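Local coordinates for protein prolyl-ACP dehydrogenase (Oscillatoria sp., PDB 4IRN) that oxidises a prolyl group carried on an acyl carrier protein during anatoxin-a biosynthesis, using FAD as cofactor in an acyl-CoA dehydrogenase fold, at residues K65-E70 with L386-R391; Y113-K116 with L120-A123. One frame throughout, in Å; residues are numbered along the deposited sequence.

Contact 1: K65-E70 with L386-R391; sequences KNDKEE and LERELR
D67 and R391 meet head-on in a buried salt bridge that joins helix 63-69, in the N-terminal part of the acyl-CoA dehydrogenase fold, to helix 386-395 in its C-terminal part. The guanidinium grips the carboxylate end-on: NH2 of R391 donates to OD2 of D67 at 2.7 Å, and NH1 of R391 to OD1 of D67 at 3.2 Å. The second bond is the straighter, at 163°, and uses the syn lone pair of OD1, whereas OD2 is approached from above the carboxylate plane. The two planar groups are turned 44° from each other.

E387, one turn earlier, holds R391 again: NE of R391 reaches OE1 of E387 at 3.1 Å and NH2 of R391 reaches OE2 of E387 at 3.1 Å. Both bonds are nearly straight and in the guanidinium plane, though they meet the oxygens from above the carboxylate plane. Arginine suits this place because it can present its NH1/NH2 end to one carboxylate and its NE/NH2 side to another, sharing NH2. A bend at chi3 (-80°) turns the group back to E387. NH1 also donates to the backbone O of M239 in the same chain.

The methylenes of R388 slide past D67 in van der Waals contact, CD of R388 lying 3.6 Å from OD1 of D67, while CA of R388 sits 3.5 Å above one face of the R391 guanidinium.

M239 of the second subunit packs on E387 and R391. Two acids share one arginine, so this network would carry net negative charge if both are ionised; R388 NE, 5.0 Å from OD1 of D67, probably offsets part of it.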
ATOM      1  N   LYS A  65     -28.276   0.994 -20.409  1.00 14.73           N
ATOM      2  CA  LYS A  65     -29.644   1.428 -20.122  1.00 14.96           C
ATOM      3  C   LYS A  65     -30.179   0.877 -18.787  1.00 19.70           C
ATOM      4  O   LYS A  65     -30.712   1.657 -17.994  1.00 19.15           O
ATOM      5  CB  LYS A  65     -30.581   1.055 -21.280  1.00 17.42           C
ATOM      6  CG  LYS A  65     -32.005   1.551 -21.119  1.00 30.02           C
ATOM      7  CD  LYS A  65     -32.954   0.820 -22.030  1.00 40.28           C
ATOM      8  CE  LYS A  65     -34.305   1.465 -22.053  1.00 53.36           C
ATOM      9  NZ  LYS A  65     -34.328   2.673 -22.925  1.00 62.47           N
ATOM     10  N   ASN A  66     -30.072  -0.454 -18.558  1.00 17.78           N
ATOM     11  CA  ASN A  66     -30.540  -1.120 -17.326  1.00 18.36           C
ATOM     12  C   ASN A  66     -29.861  -0.555 -16.066  1.00 22.81           C
ATOM     13  O   ASN A  66     -30.519  -0.371 -15.036  1.00 22.14           O
ATOM     14  CB  ASN A  66     -30.324  -2.636 -17.391  1.00 20.31           C
ATOM     15  CG  ASN A  66     -31.347  -3.408 -18.199  1.00 42.22           C
ATOM     16  OD1 ASN A  66     -31.974  -2.893 -19.131  1.00 36.58           O
ATOM     17  ND2 ASN A  66     -31.501  -4.687 -17.876  1.00 33.31           N
ATOM     18  N   ASP A  67     -28.551  -0.265 -16.167  1.00 18.94           N
ATOM     19  CA  ASP A  67     -27.797   0.308 -15.064  1.00 18.69           C
ATOM     20  C   ASP A  67     -28.267   1.746 -14.784  1.00 21.79           C
ATOM     21  O   ASP A  67     -28.534   2.083 -13.629  1.00 22.17           O
ATOM     22  CB  ASP A  67     -26.291   0.261 -15.357  1.00 20.79           C
ATOM     23  CG  ASP A  67     -25.445   0.918 -14.288  1.00 29.52           C
ATOM     24  OD1 ASP A  67     -25.159   0.256 -13.267  1.00 29.91           O
ATOM     25  OD2 ASP A  67     -25.092   2.103 -14.459  1.00 31.63           O
ATOM     26  N   LYS A  68     -28.374   2.577 -15.840  1.00 16.86           N
ATOM     27  CA  LYS A  68     -28.807   3.971 -15.753  1.00 16.16           C
ATOM     28  C   LYS A  68     -30.245   4.080 -15.215  1.00 22.89           C
ATOM     29  O   LYS A  68     -30.503   4.845 -14.280  1.00 23.49           O
ATOM     30  CB  LYS A  68     -28.680   4.651 -17.127  1.00 16.47           C
ATOM     31  CG  LYS A  68     -28.858   6.161 -17.103  1.00 24.25           C
ATOM     32  CD  LYS A  68     -28.726   6.741 -18.505  1.00 35.84           C
ATOM     33  CE  LYS A  68     -28.974   8.235 -18.534  1.00 45.87           C
ATOM     34  NZ  LYS A  68     -28.815   8.799 -19.901  1.00 56.88           N
ATOM     35  N   GLU A  69     -31.162   3.293 -15.791  1.00 19.92           N
ATOM     36  CA  GLU A  69     -32.585   3.310 -15.453  1.00 19.48           C
ATOM     37  C   GLU A  69     -32.986   2.434 -14.248  1.00 21.59           C
ATOM     38  O   GLU A  69     -34.145   2.490 -13.820  1.00 21.05           O
ATOM     39  CB  GLU A  69     -33.426   2.972 -16.696  1.00 20.85           C
ATOM     40  CG  GLU A  69     -33.323   4.008 -17.804  1.00 33.56           C
ATOM     41  CD  GLU A  69     -34.137   3.719 -19.050  1.00 70.54           C
ATOM     42  OE1 GLU A  69     -35.153   2.989 -18.958  1.00 70.28           O
ATOM     43  OE2 GLU A  69     -33.751   4.229 -20.127  1.00 70.62           O
ATOM     44  N   GLU A  70     -32.025   1.651 -13.698  1.00 16.18           N
ATOM     45  CA  GLU A  70     -32.209   0.739 -12.561  1.00 14.96           C
ATOM     46  C   GLU A  70     -33.216  -0.368 -12.890  1.00 17.62           C
ATOM     47  O   GLU A  70     -34.219  -0.520 -12.193  1.00 18.06           O
ATOM     48  CB  GLU A  70     -32.593   1.493 -11.272  1.00 16.32           C
ATOM     49  CG  GLU A  70     -31.597   2.552 -10.837  1.00 29.18           C
ATOM     50  CD  GLU A  70     -31.778   2.978  -9.399  1.00 53.13           C
ATOM     51  OE1 GLU A  70     -32.562   3.921  -9.151  1.00 46.67           O
ATOM     52  OE2 GLU A  70     -31.126   2.376  -8.517  1.00 54.10           O
ATOM     53  N   LEU A 386     -16.291  -0.040 -18.239  1.00 14.17           N
ATOM     54  CA  LEU A 386     -15.334  -0.382 -17.175  1.00 13.19           C
ATOM     55  C   LEU A 386     -15.672   0.349 -15.883  1.00 16.16           C
ATOM     56  O   LEU A 386     -15.385  -0.150 -14.791  1.00 16.78           O
ATOM     57  CB  LEU A 386     -13.885  -0.079 -17.603  1.00 13.04           C
ATOM     58  CG  LEU A 386     -13.313  -0.913 -18.743  1.00 17.74           C
ATOM     59  CD1 LEU A 386     -12.050  -0.313 -19.243  1.00 18.21           C
ATOM     60  CD2 LEU A 386     -13.079  -2.353 -18.328  1.00 20.31           C
ATOM     61  N   GLU A 387     -16.280   1.553 -16.026  1.00 10.59           N
ATOM     62  CA  GLU A 387     -16.680   2.410 -14.919  1.00  9.12           C
ATOM     63  C   GLU A 387     -17.768   1.732 -14.063  1.00 11.20           C
ATOM     64  O   GLU A 387     -17.669   1.735 -12.835  1.00 11.32           O
ATOM     65  CB  GLU A 387     -17.085   3.818 -15.425  1.00 10.45           C
ATOM     66  CG  GLU A 387     -18.337   3.907 -16.294  1.00 20.19           C
ATOM     67  CD  GLU A 387     -19.583   4.411 -15.585  1.00 37.31           C
ATOM     68  OE1 GLU A 387     -19.448   4.985 -14.481  1.00 23.05           O
ATOM     69  OE2 GLU A 387     -20.697   4.235 -16.130  1.00 33.72           O
ATOM     70  N   ARG A 388     -18.772   1.095 -14.719  1.00  6.74           N
ATOM     71  CA  ARG A 388     -19.863   0.369 -14.069  1.00  5.94           C
ATOM     72  C   ARG A 388     -19.283  -0.792 -13.239  1.00 12.68           C
ATOM     73  O   ARG A 388     -19.717  -1.000 -12.100  1.00 13.42           O
ATOM     74  CB  ARG A 388     -20.855  -0.155 -15.112  1.00  3.00           C
ATOM     75  CG  ARG A 388     -21.995  -0.993 -14.527  1.00 15.77           C
ATOM     76  CD  ARG A 388     -23.004  -1.461 -15.561  1.00 22.57           C
ATOM     77  NE  ARG A 388     -22.429  -2.384 -16.546  1.00 25.79           N
ATOM     78  CZ  ARG A 388     -22.277  -2.104 -17.836  1.00 30.02           C
ATOM     79  NH1 ARG A 388     -22.662  -0.929 -18.315  1.00 11.52           N
ATOM     80  NH2 ARG A 388     -21.754  -3.001 -18.657  1.00 12.68           N
ATOM     81  N   GLU A 389     -18.284  -1.519 -13.802  1.00  8.19           N
ATOM     82  CA  GLU A 389     -17.601  -2.628 -13.144  1.00  7.66           C
ATOM     83  C   GLU A 389     -17.082  -2.208 -11.767  1.00 11.39           C
ATOM     84  O   GLU A 389     -17.332  -2.926 -10.795  1.00 10.17           O
ATOM     85  CB  GLU A 389     -16.456  -3.185 -14.020  1.00  8.71           C
ATOM     86  CG  GLU A 389     -16.889  -3.776 -15.358  1.00 14.22           C
ATOM     87  CD  GLU A 389     -17.779  -5.010 -15.330  1.00 38.69           C
ATOM     88  OE1 GLU A 389     -17.804  -5.715 -14.294  1.00 46.12           O
ATOM     89  OE2 GLU A 389     -18.459  -5.272 -16.349  1.00 27.75           O
ATOM     90  N   LEU A 390     -16.415  -1.012 -11.678  1.00  7.73           N
ATOM     91  CA  LEU A 390     -15.894  -0.463 -10.415  1.00  6.83           C
ATOM     92  C   LEU A 390     -17.024  -0.111  -9.447  1.00 12.47           C
ATOM     93  O   LEU A 390     -16.941  -0.470  -8.267  1.00 13.23           O
ATOM     94  CB  LEU A 390     -14.967   0.747 -10.648  1.00  6.29           C
ATOM     95  CG  LEU A 390     -14.411   1.455  -9.390  1.00 11.09           C
ATOM     96  CD1 LEU A 390     -13.541   0.521  -8.530  1.00 10.35           C
ATOM     97  CD2 LEU A 390     -13.639   2.704  -9.764  1.00 15.55           C
ATOM     98  N   ARG A 391     -18.084   0.576  -9.951  1.00  8.91           N
ATOM     99  CA  ARG A 391     -19.266   0.968  -9.175  1.00  9.16           C
ATOM    100  C   ARG A 391     -19.927  -0.254  -8.524  1.00 14.86           C
ATOM    101  O   ARG A 391     -20.310  -0.185  -7.357  1.00 14.49           O
ATOM    102  CB  ARG A 391     -20.283   1.724 -10.047  1.00  8.89           C
ATOM    103  CG  ARG A 391     -19.857   3.146 -10.426  1.00 13.34           C
ATOM    104  CD  ARG A 391     -21.013   3.984 -10.957  1.00 15.77           C
ATOM    105  NE  ARG A 391     -21.313   3.698 -12.362  1.00 10.07           N
ATOM    106  CZ  ARG A 391     -22.328   2.943 -12.780  1.00 20.04           C
ATOM    107  NH1 ARG A 391     -23.163   2.394 -11.905  1.00 10.65           N
ATOM    108  NH2 ARG A 391     -22.517   2.734 -14.074  1.00  6.18           N
TER

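Contact 2: Y113-K116 with L120-A123; sequences YGCK and LIFA
C115 and I121 face each other across the tight connection between helix 101-114 and helix 118-138, their CA atoms 8.0 Å apart. C115 is the first residue to leave helical geometry, its psi of 123° breaking the run of the first helix, and the chain re-enters a helix within a few residues. No hydrogen bond crosses between 113-116 and 120-123. The start of the second helix is instead tied locally, D117 OD1 accepting from the backbone N of L120.

The contact rests on CD1 of I121, the end of the longer branch. With CG1 anti to the carbonyl carbon (chi1 -67°) and chi2 extended, this methyl is carried out to the turn, where it lies 4.0 Å from CB of C115 and 3.5 Å from the backbone O of C115. SG of C115 is 4.1 Å from the same methyl and 4.3 Å from CD2 of L120, so the small thiol lies against both aliphatic side chains. Cysteine fits here as a compact, weakly polar residue.

Other helices complete the surroundings: I121 also packs on A286 of helix 285-304, and L120 on A76 and W77 of helix 74-83. F122, next along the helix, touches the FAD and stacks on Y399, whereas the side chain of I121 lies about 12 Å from the FAD. Dispersion and burial of apolar surface therefore join the turn to the helix.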
ATOM      1  N   TYR A 113     -17.695 -14.554 -15.667  1.00 16.73           N
ATOM      2  CA  TYR A 113     -16.909 -14.242 -16.855  1.00 16.61           C
ATOM      3  C   TYR A 113     -17.839 -13.977 -18.061  1.00 20.53           C
ATOM      4  O   TYR A 113     -17.625 -13.008 -18.797  1.00 21.39           O
ATOM      5  CB  TYR A 113     -15.903 -15.381 -17.154  1.00 18.46           C
ATOM      6  CG  TYR A 113     -15.096 -15.185 -18.430  1.00 21.85           C
ATOM      7  CD1 TYR A 113     -15.615 -15.550 -19.675  1.00 23.66           C
ATOM      8  CD2 TYR A 113     -13.833 -14.592 -18.399  1.00 23.05           C
ATOM      9  CE1 TYR A 113     -14.907 -15.307 -20.856  1.00 25.23           C
ATOM     10  CE2 TYR A 113     -13.090 -14.403 -19.569  1.00 23.84           C
ATOM     11  CZ  TYR A 113     -13.627 -14.774 -20.795  1.00 31.64           C
ATOM     12  OH  TYR A 113     -12.934 -14.490 -21.951  1.00 33.49           O
ATOM     13  N   GLY A 114     -18.845 -14.838 -18.248  1.00 15.13           N
ATOM     14  CA  GLY A 114     -19.798 -14.760 -19.350  1.00 14.35           C
ATOM     15  C   GLY A 114     -20.915 -13.745 -19.209  1.00 19.39           C
ATOM     16  O   GLY A 114     -21.418 -13.245 -20.219  1.00 19.52           O
ATOM     17  N   CYS A 115     -21.346 -13.462 -17.973  1.00 16.63           N
ATOM     18  CA  CYS A 115     -22.431 -12.520 -17.676  1.00 16.64           C
ATOM     19  C   CYS A 115     -21.875 -11.202 -17.155  1.00 19.24           C
ATOM     20  O   CYS A 115     -21.140 -11.191 -16.160  1.00 19.71           O
ATOM     21  CB  CYS A 115     -23.432 -13.133 -16.702  1.00 17.41           C
ATOM     22  SG  CYS A 115     -24.891 -12.109 -16.387  1.00 21.71           S
ATOM     23  N   LYS A 116     -22.219 -10.093 -17.831  1.00 13.20           N
ATOM     24  CA  LYS A 116     -21.737  -8.756 -17.476  1.00 11.92           C
ATOM     25  C   LYS A 116     -22.610  -8.067 -16.417  1.00 15.37           C
ATOM     26  O   LYS A 116     -22.170  -7.103 -15.788  1.00 14.76           O
ATOM     27  CB  LYS A 116     -21.586  -7.879 -18.735  1.00 13.50           C
ATOM     28  CG  LYS A 116     -20.407  -8.247 -19.637  1.00 17.55           C
ATOM     29  CD  LYS A 116     -20.322  -7.303 -20.822  1.00 26.87           C
ATOM     30  CE  LYS A 116     -19.052  -7.474 -21.610  1.00 38.79           C
ATOM     31  NZ  LYS A 116     -19.033  -6.622 -22.818  1.00 49.13           N
ATOM     32  N   LEU A 120     -27.517  -8.765 -11.310  1.00  9.74           N
ATOM     33  CA  LEU A 120     -28.298 -10.000 -11.444  1.00  9.59           C
ATOM     34  C   LEU A 120     -27.577 -11.114 -10.702  1.00 15.82           C
ATOM     35  O   LEU A 120     -28.205 -11.826  -9.915  1.00 16.97           O
ATOM     36  CB  LEU A 120     -28.510 -10.376 -12.928  1.00  9.14           C
ATOM     37  CG  LEU A 120     -29.214 -11.717 -13.230  1.00 12.37           C
ATOM     38  CD1 LEU A 120     -30.740 -11.599 -13.164  1.00 11.77           C
ATOM     39  CD2 LEU A 120     -28.795 -12.246 -14.571  1.00 12.54           C
ATOM     40  N   ILE A 121     -26.249 -11.221 -10.925  1.00 12.19           N
ATOM     41  CA  ILE A 121     -25.367 -12.191 -10.281  1.00 11.98           C
ATOM     42  C   ILE A 121     -25.480 -12.077  -8.740  1.00 15.99           C
ATOM     43  O   ILE A 121     -25.643 -13.098  -8.065  1.00 15.64           O
ATOM     44  CB  ILE A 121     -23.909 -12.041 -10.800  1.00 14.79           C
ATOM     45  CG1 ILE A 121     -23.798 -12.429 -12.301  1.00 14.70           C
ATOM     46  CG2 ILE A 121     -22.951 -12.859  -9.948  1.00 15.13           C
ATOM     47  CD1 ILE A 121     -22.551 -11.874 -13.049  1.00 19.95           C
ATOM     48  N   PHE A 122     -25.437 -10.833  -8.202  1.00 12.48           N
ATOM     49  CA  PHE A 122     -25.558 -10.570  -6.766  1.00 11.83           C
ATOM     50  C   PHE A 122     -26.939 -10.990  -6.244  1.00 18.29           C
ATOM     51  O   PHE A 122     -27.014 -11.657  -5.209  1.00 19.11           O
ATOM     52  CB  PHE A 122     -25.218  -9.103  -6.429  1.00 12.60           C
ATOM     53  CG  PHE A 122     -25.636  -8.625  -5.054  1.00 14.02           C
ATOM     54  CD1 PHE A 122     -25.135  -9.228  -3.903  1.00 16.67           C
ATOM     55  CD2 PHE A 122     -26.511  -7.554  -4.908  1.00 15.77           C
ATOM     56  CE1 PHE A 122     -25.538  -8.793  -2.640  1.00 17.41           C
ATOM     57  CE2 PHE A 122     -26.891  -7.104  -3.642  1.00 18.26           C
ATOM     58  CZ  PHE A 122     -26.401  -7.722  -2.519  1.00 16.41           C
ATOM     59  N   ALA A 123     -28.017 -10.630  -6.980  1.00 15.14           N
ATOM     60  CA  ALA A 123     -29.415 -10.946  -6.644  1.00 15.01           C
ATOM     61  C   ALA A 123     -29.661 -12.464  -6.555  1.00 19.99           C
ATOM     62  O   ALA A 123     -30.349 -12.925  -5.638  1.00 19.90           O
ATOM     63  CB  ALA A 123     -30.347 -10.323  -7.666  1.00 15.62           C
TER

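In the fold
Both contacts are buried, yet they differ in place and chemistry. Contact 1 lies farther out, about 18 Å from the chain centre, and brings together N-terminal and C-terminal helices over 300 residues apart; it is ionic and has the second subunit against it. Contact 2, about 10 Å from the centre, joins the turn after helix 101-114 to the beginning of helix 118-138 largely by apolar packing, with no hydrogen bond across and no other subunit touching its segments. Their centres are 13 Å apart, and E389 of contact 1 packs against K116 of contact 2. R293 of helix 285-304 connects them further, pairing with E389 and donating to the backbone O of Y113.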